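Local coordinates for protein putative hydantoin racemase (Klebsiella pneumoniae subsp. pneumoniae, PDB 3QVL) that racemises allantoin and probably interconverts the D and L forms of other 5-monosubstituted hydantoins, at residues Phe112-Thr117 against Gln136-Leu141; Ser175-Leu180 against Arg197-Asp202. One frame throughout, in Å; residues are numbered along the deposited sequence.

Contact 1: residues Phe112-Thr117 against Gln136-Leu141; sequences FSIVTT and QHCAAL. With 5HY ([(4R)-2,5-dioxoimidazolidin-4-yl]acetic acid), chain C.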
loop_
_atom_site.group_PDB
_atom_site.type_symbol
_atom_site.label_atom_id
_atom_site.label_comp_id
_atom_site.label_asym_id
_atom_site.label_seq_id
_atom_site.Cartn_x
_atom_site.Cartn_y
_atom_site.Cartn_z
ATOM N N PHE A 112 -12.927 11.764 5.326
ATOM C CA PHE A 112 -14.196 11.588 6.029
ATOM C C PHE A 112 -14.056 10.696 7.259
ATOM O O PHE A 112 -13.106 9.919 7.373
ATOM C CB PHE A 112 -15.270 11.026 5.084
ATOM C CG PHE A 112 -14.946 9.663 4.521
ATOM C CD1 PHE A 112 -15.298 8.504 5.212
ATOM C CD2 PHE A 112 -14.297 9.538 3.296
ATOM C CE1 PHE A 112 -15.002 7.245 4.693
ATOM C CE2 PHE A 112 -13.998 8.283 2.769
ATOM C CZ PHE A 112 -14.352 7.135 3.469
ATOM N N SER A 113 -15.013 10.820 8.175
ATOM C CA SER A 113 -15.113 9.924 9.320
ATOM C C SER A 113 -16.383 9.089 9.216
ATOM O O SER A 113 -17.425 9.584 8.781
ATOM C CB SER A 113 -15.109 10.715 10.628
ATOM O OG SER A 113 -13.872 11.380 10.812
ATOM N N ILE A 114 -16.287 7.822 9.609
ATOM C CA ILE A 114 -17.440 6.922 9.611
ATOM C C ILE A 114 -18.022 6.811 11.019
ATOM O O ILE A 114 -17.286 6.646 11.994
ATOM C CB ILE A 114 -17.079 5.513 9.057
ATOM C CG1 ILE A 114 -16.679 5.604 7.578
ATOM C CG2 ILE A 114 -18.247 4.531 9.235
ATOM C CD1 ILE A 114 -16.032 4.343 7.020
ATOM N N VAL A 115 -19.345 6.926 11.114
ATOM C CA VAL A 115 -20.058 6.708 12.369
ATOM C C VAL A 115 -21.074 5.583 12.169
ATOM O O VAL A 115 -22.100 5.768 11.511
ATOM C CB VAL A 115 -20.758 7.996 12.883
ATOM C CG1 VAL A 115 -21.513 7.722 14.184
ATOM C CG2 VAL A 115 -19.746 9.120 13.085
ATOM N N THR A 116 -20.763 4.414 12.725
ATOM C CA THR A 116 -21.642 3.246 12.638
ATOM C C THR A 116 -22.245 2.916 14.012
ATOM O O THR A 116 -22.075 3.683 14.963
ATOM C CB THR A 116 -20.918 2.027 11.991
ATOM O OG1 THR A 116 -21.875 1.013 11.663
ATOM C CG2 THR A 116 -19.843 1.449 12.914
ATOM N N THR A 117 -22.947 1.788 14.115
ATOM C CA THR A 117 -23.710 1.472 15.328
ATOM C C THR A 117 -22.962 0.558 16.313
ATOM O O THR A 117 -22.668 0.973 17.436
ATOM C CB THR A 117 -25.113 0.902 14.991
ATOM O OG1 THR A 117 -25.590 1.480 13.769
ATOM C CG2 THR A 117 -26.101 1.217 16.105
ATOM N N GLN A 136 -7.110 5.596 2.695
ATOM C CA GLN A 136 -6.382 6.850 2.893
ATOM C C GLN A 136 -7.316 8.054 3.038
ATOM O O GLN A 136 -6.944 9.068 3.634
ATOM C CB GLN A 136 -5.390 7.081 1.750
ATOM N N HIS A 137 -8.527 7.932 2.495
ATOM C CA HIS A 137 -9.529 8.996 2.564
ATOM C C HIS A 137 -10.357 8.966 3.850
ATOM O O HIS A 137 -11.131 9.886 4.114
ATOM C CB HIS A 137 -10.453 8.943 1.344
ATOM C CG HIS A 137 -9.797 9.379 0.072
ATOM N ND1 HIS A 137 -8.940 8.567 -0.638
ATOM C CD2 HIS A 137 -9.876 10.540 -0.620
ATOM C CE1 HIS A 137 -8.517 9.210 -1.711
ATOM N NE2 HIS A 137 -9.069 10.409 -1.724
ATOM N N CYS A 138 -10.199 7.909 4.644
ATOM C CA CYS A 138 -10.927 7.787 5.904
ATOM C C CYS A 138 -10.039 8.143 7.092
ATOM O O CYS A 138 -9.077 7.433 7.397
ATOM C CB CYS A 138 -11.512 6.384 6.072
ATOM S SG CYS A 138 -12.540 6.193 7.551
ATOM N N ALA A 139 -10.376 9.249 7.752
ATOM C CA ALA A 139 -9.618 9.744 8.899
ATOM C C ALA A 139 -9.799 8.865 10.134
ATOM O O ALA A 139 -8.834 8.591 10.850
ATOM C CB ALA A 139 -10.005 11.186 9.208
ATOM N N ALA A 140 -11.035 8.427 10.374
ATOM C CA ALA A 140 -11.364 7.596 11.534
ATOM C C ALA A 140 -12.686 6.853 11.356
ATOM O O ALA A 140 -13.539 7.254 10.562
ATOM C CB ALA A 140 -11.402 8.444 12.808
ATOM N N LEU A 141 -12.838 5.764 12.105
ATOM C CA LEU A 141 -14.084 5.007 12.154
ATOM C C LEU A 141 -14.556 4.934 13.600
ATOM O O LEU A 141 -13.767 4.646 14.503
ATOM C CB LEU A 141 -13.897 3.591 11.597
ATOM C CG LEU A 141 -13.487 3.380 10.137
ATOM C CD1 LEU A 141 -11.971 3.398 9.990
ATOM C CD2 LEU A 141 -14.039 2.053 9.651
HETATM C C 5HY C . -26.809 -1.775 8.220
HETATM N N 5HY C . -26.399 -3.594 9.569
HETATM O O 5HY C . -26.697 -0.766 7.527
HETATM C CA 5HY C . -25.662 -2.523 8.887
HETATM C CB 5HY C . -24.864 -1.641 9.873
HETATM C CG 5HY C . -25.691 -0.827 10.881
HETATM O OAB 5HY C . -28.566 -4.231 9.663
HETATM N NAF 5HY C . -27.953 -2.404 8.480
HETATM C CAI 5HY C . -27.694 -3.463 9.257
HETATM O OD1 5HY C . -25.051 -0.290 11.809
HETATM O OD2 5HY C . -26.925 -0.736 10.711
#
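Cys138 sets its CA over the centre of one face of the Phe112 ring, 4.2 Å from the centroid and only 9° off the ring normal, a CH-pi contact. The edge of the same ring meets CG1 of Ile114, in its plane. Phe112 CG stands in the crowded position between the backbone N and carbonyl carbon (chi1 62°), which starts the ring on its way across to the neighbouring strand. Cys138 SG, anti to its backbone N, approaches obliquely, 4.7 Å from the ring centroid, and also touches Ile114 CD1. A small, polarisable thiol can lie against both a ring and an aliphatic branch. Beyond it Ile114 and Leu141 lie side by side, CD1 of the isoleucine 4.0 Å from CD2 of the leucine.

The strands are parallel. Phe112 N donates to His137 O (2.9 Å) and Ala139 N to Phe112 O (2.8 Å), so Phe112 grips the residues flanking Cys138. Ile114 N then bonds to Ala140 O (3.0 Å). Between these last two bonds the second strand carries one extra residue, as in a beta bulge, with Ala139 at helical backbone angles; the buried Ala140 N is left without a partner. Ala139 ends at CB, which lies near Ser113 OG.

Past the paired part, Thr117 OG1 donates to OD1 of the bound hydantoin-acetic acid (2.7 Å), which Ser182, Gly183 and Asn10 also hold. Helix 97-108, through Met102, and helix 122-132, through Leu129, pack on the Phe112 side; Ser113 OG bonds to Ser175 and Asp173 beside strand 177-180.

Contact 2: residues Ser175-Leu180 against Arg197-Asp202; sequences SGAIVL and RVPVID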
loop_
_atom_site.group_PDB
_atom_site.type_symbol
_atom_site.label_atom_id
_atom_site.label_comp_id
_atom_site.label_asym_id
_atom_site.label_seq_id
_atom_site.Cartn_x
_atom_site.Cartn_y
_atom_site.Cartn_z
ATOM N N SER A 175 -11.212 15.560 9.769
ATOM C CA SER A 175 -12.007 15.234 8.586
ATOM C C SER A 175 -12.986 16.362 8.263
ATOM O O SER A 175 -13.294 17.192 9.123
ATOM C CB SER A 175 -12.756 13.914 8.791
ATOM O OG SER A 175 -13.585 13.969 9.938
ATOM N N GLY A 176 -13.469 16.384 7.023
ATOM C CA GLY A 176 -14.381 17.429 6.562
ATOM C C GLY A 176 -15.812 16.969 6.350
ATOM O O GLY A 176 -16.710 17.791 6.162
ATOM N N ALA A 177 -16.028 15.656 6.381
ATOM C CA ALA A 177 -17.356 15.085 6.165
ATOM C C ALA A 177 -17.602 13.853 7.030
ATOM O O ALA A 177 -16.662 13.227 7.524
ATOM C CB ALA A 177 -17.558 14.748 4.691
ATOM N N ILE A 178 -18.877 13.520 7.209
ATOM C CA ILE A 178 -19.277 12.324 7.943
ATOM C C ILE A 178 -19.988 11.347 7.011
ATOM O O ILE A 178 -20.879 11.734 6.250
ATOM C CB ILE A 178 -20.199 12.664 9.151
ATOM C CG1 ILE A 178 -19.502 13.612 10.141
ATOM C CG2 ILE A 178 -20.704 11.388 9.842
ATOM C CD1 ILE A 178 -18.248 13.053 10.819
ATOM N N VAL A 179 -19.575 10.087 7.069
ATOM C CA VAL A 179 -20.287 9.008 6.399
ATOM C C VAL A 179 -21.076 8.234 7.451
ATOM O O VAL A 179 -20.496 7.671 8.384
ATOM C CB VAL A 179 -19.321 8.073 5.623
ATOM C CG1 VAL A 179 -20.007 6.767 5.235
ATOM C CG2 VAL A 179 -18.788 8.775 4.385
ATOM N N LEU A 180 -22.399 8.236 7.309
ATOM C CA LEU A 180 -23.269 7.477 8.202
ATOM C C LEU A 180 -23.147 5.990 7.888
ATOM O O LEU A 180 -23.284 5.578 6.734
ATOM C CB LEU A 180 -24.722 7.951 8.086
ATOM C CG LEU A 180 -25.020 9.404 8.476
ATOM C CD1 LEU A 180 -26.431 9.795 8.062
ATOM C CD2 LEU A 180 -24.810 9.649 9.970
ATOM N N ARG A 197 -23.214 21.990 9.498
ATOM C CA ARG A 197 -22.653 22.770 8.382
ATOM C C ARG A 197 -21.539 22.043 7.612
ATOM O O ARG A 197 -20.633 22.674 7.062
ATOM C CB ARG A 197 -22.189 24.158 8.854
ATOM N N VAL A 198 -21.621 20.714 7.588
ATOM C CA VAL A 198 -20.711 19.866 6.813
ATOM C C VAL A 198 -21.523 18.762 6.128
ATOM O O VAL A 198 -22.643 18.473 6.557
ATOM C CB VAL A 198 -19.600 19.214 7.695
ATOM C CG1 VAL A 198 -18.731 20.272 8.363
ATOM C CG2 VAL A 198 -20.197 18.265 8.731
ATOM N N PRO A 199 -20.975 18.151 5.058
ATOM C CA PRO A 199 -21.675 17.023 4.448
ATOM C C PRO A 199 -21.763 15.823 5.391
ATOM O O PRO A 199 -20.739 15.260 5.786
ATOM C CB PRO A 199 -20.809 16.683 3.228
ATOM C CG PRO A 199 -20.046 17.920 2.943
ATOM C CD PRO A 199 -19.793 18.546 4.273
ATOM N N VAL A 200 -22.988 15.472 5.770
ATOM C CA VAL A 200 -23.258 14.238 6.498
ATOM C C VAL A 200 -24.014 13.347 5.521
ATOM O O VAL A 200 -25.147 13.648 5.141
ATOM C CB VAL A 200 -24.071 14.481 7.792
ATOM C CG1 VAL A 200 -24.273 13.177 8.553
ATOM C CG2 VAL A 200 -23.371 15.507 8.678
ATOM N N ILE A 201 -23.368 12.261 5.110
ATOM C CA ILE A 201 -23.797 11.511 3.932
ATOM C C ILE A 201 -24.494 10.194 4.257
ATOM O O ILE A 201 -23.962 9.354 4.988
ATOM C CB ILE A 201 -22.610 11.289 2.953
ATOM C CG1 ILE A 201 -22.061 12.644 2.491
ATOM C CG2 ILE A 201 -23.035 10.444 1.748
ATOM C CD1 ILE A 201 -20.619 12.618 2.053
ATOM N N ASP A 202 -25.696 10.043 3.708
ATOM C CA ASP A 202 -26.444 8.796 3.761
ATOM C C ASP A 202 -26.235 8.022 2.465
ATOM O O ASP A 202 -26.482 8.541 1.372
ATOM C CB ASP A 202 -27.935 9.076 3.980
ATOM C CG ASP A 202 -28.826 7.941 3.505
ATOM O OD1 ASP A 202 -28.558 6.774 3.861
ATOM O OD2 ASP A 202 -29.801 8.220 2.777
#
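Ile201 is bound to strand 177-180 through both ends of its backbone: its N donates to Ile178 O (2.8 Å), and its O accepts from Leu180 N (3.0 Å). Ile201 is beta-branched, which suits an extended strand, and its CB lies 3.8 Å from Ile178 O. Ile178 N completes the parallel ladder by bonding to Pro199 O at 2.9 Å. Proline can serve there because the bond takes its carbonyl, and it has no N-H to give.

Ile178 and Val200 point the same way and lie side by side, Ile178 CB 4.1 Å from Val200 CG1. Leu180 crosses Val200 obliquely: the valine has CG1 anti to its backbone N (chi1 -177°), where the methyl meets both CG and CD2 of the leucine, each at 3.8 Å. The longer leucine thus reaches over to the partner strand.

Asp202 is the N-cap of helix 203-216, its OD2 bonded to Ser205 N. The contact joins the strands of a beta-alpha-beta unit, 177-180 and 200-201, linked by helix 189-196. On the Ile178 side, helix 157-172 packs through Cys166 and Ala169, while helix 97-108 meets Pro199 and Ile201 through Val108 and Ala105. A second subunit packs its Leu219 on Ile201, and its Ser222 OG hydrogen-bonds to Gly176 O.

How the contacts relate
Of the four strands in these contacts, 112-116 comes first from the N terminus; the chain runs through helix 122-132 and returns beside it, so contact 1 closes a beta-alpha-beta unit. Helix 157-172 then carries the chain past strand 112-116 to strand 177-180 on its far side. Contact 2 closes a second such unit around helix 189-196. The two loops follow in series, neither nesting nor crossing, with centres about 10 Å apart. Strands 112-116 and 177-180 join them as the middle of a four-stranded parallel sheet: Ser113 O probably accepts from Val179 N (2.8 Å), and Phe112 CD1 packs on Val179 CG2. Strands 138-143 and 200-201 are its outer members within this chain.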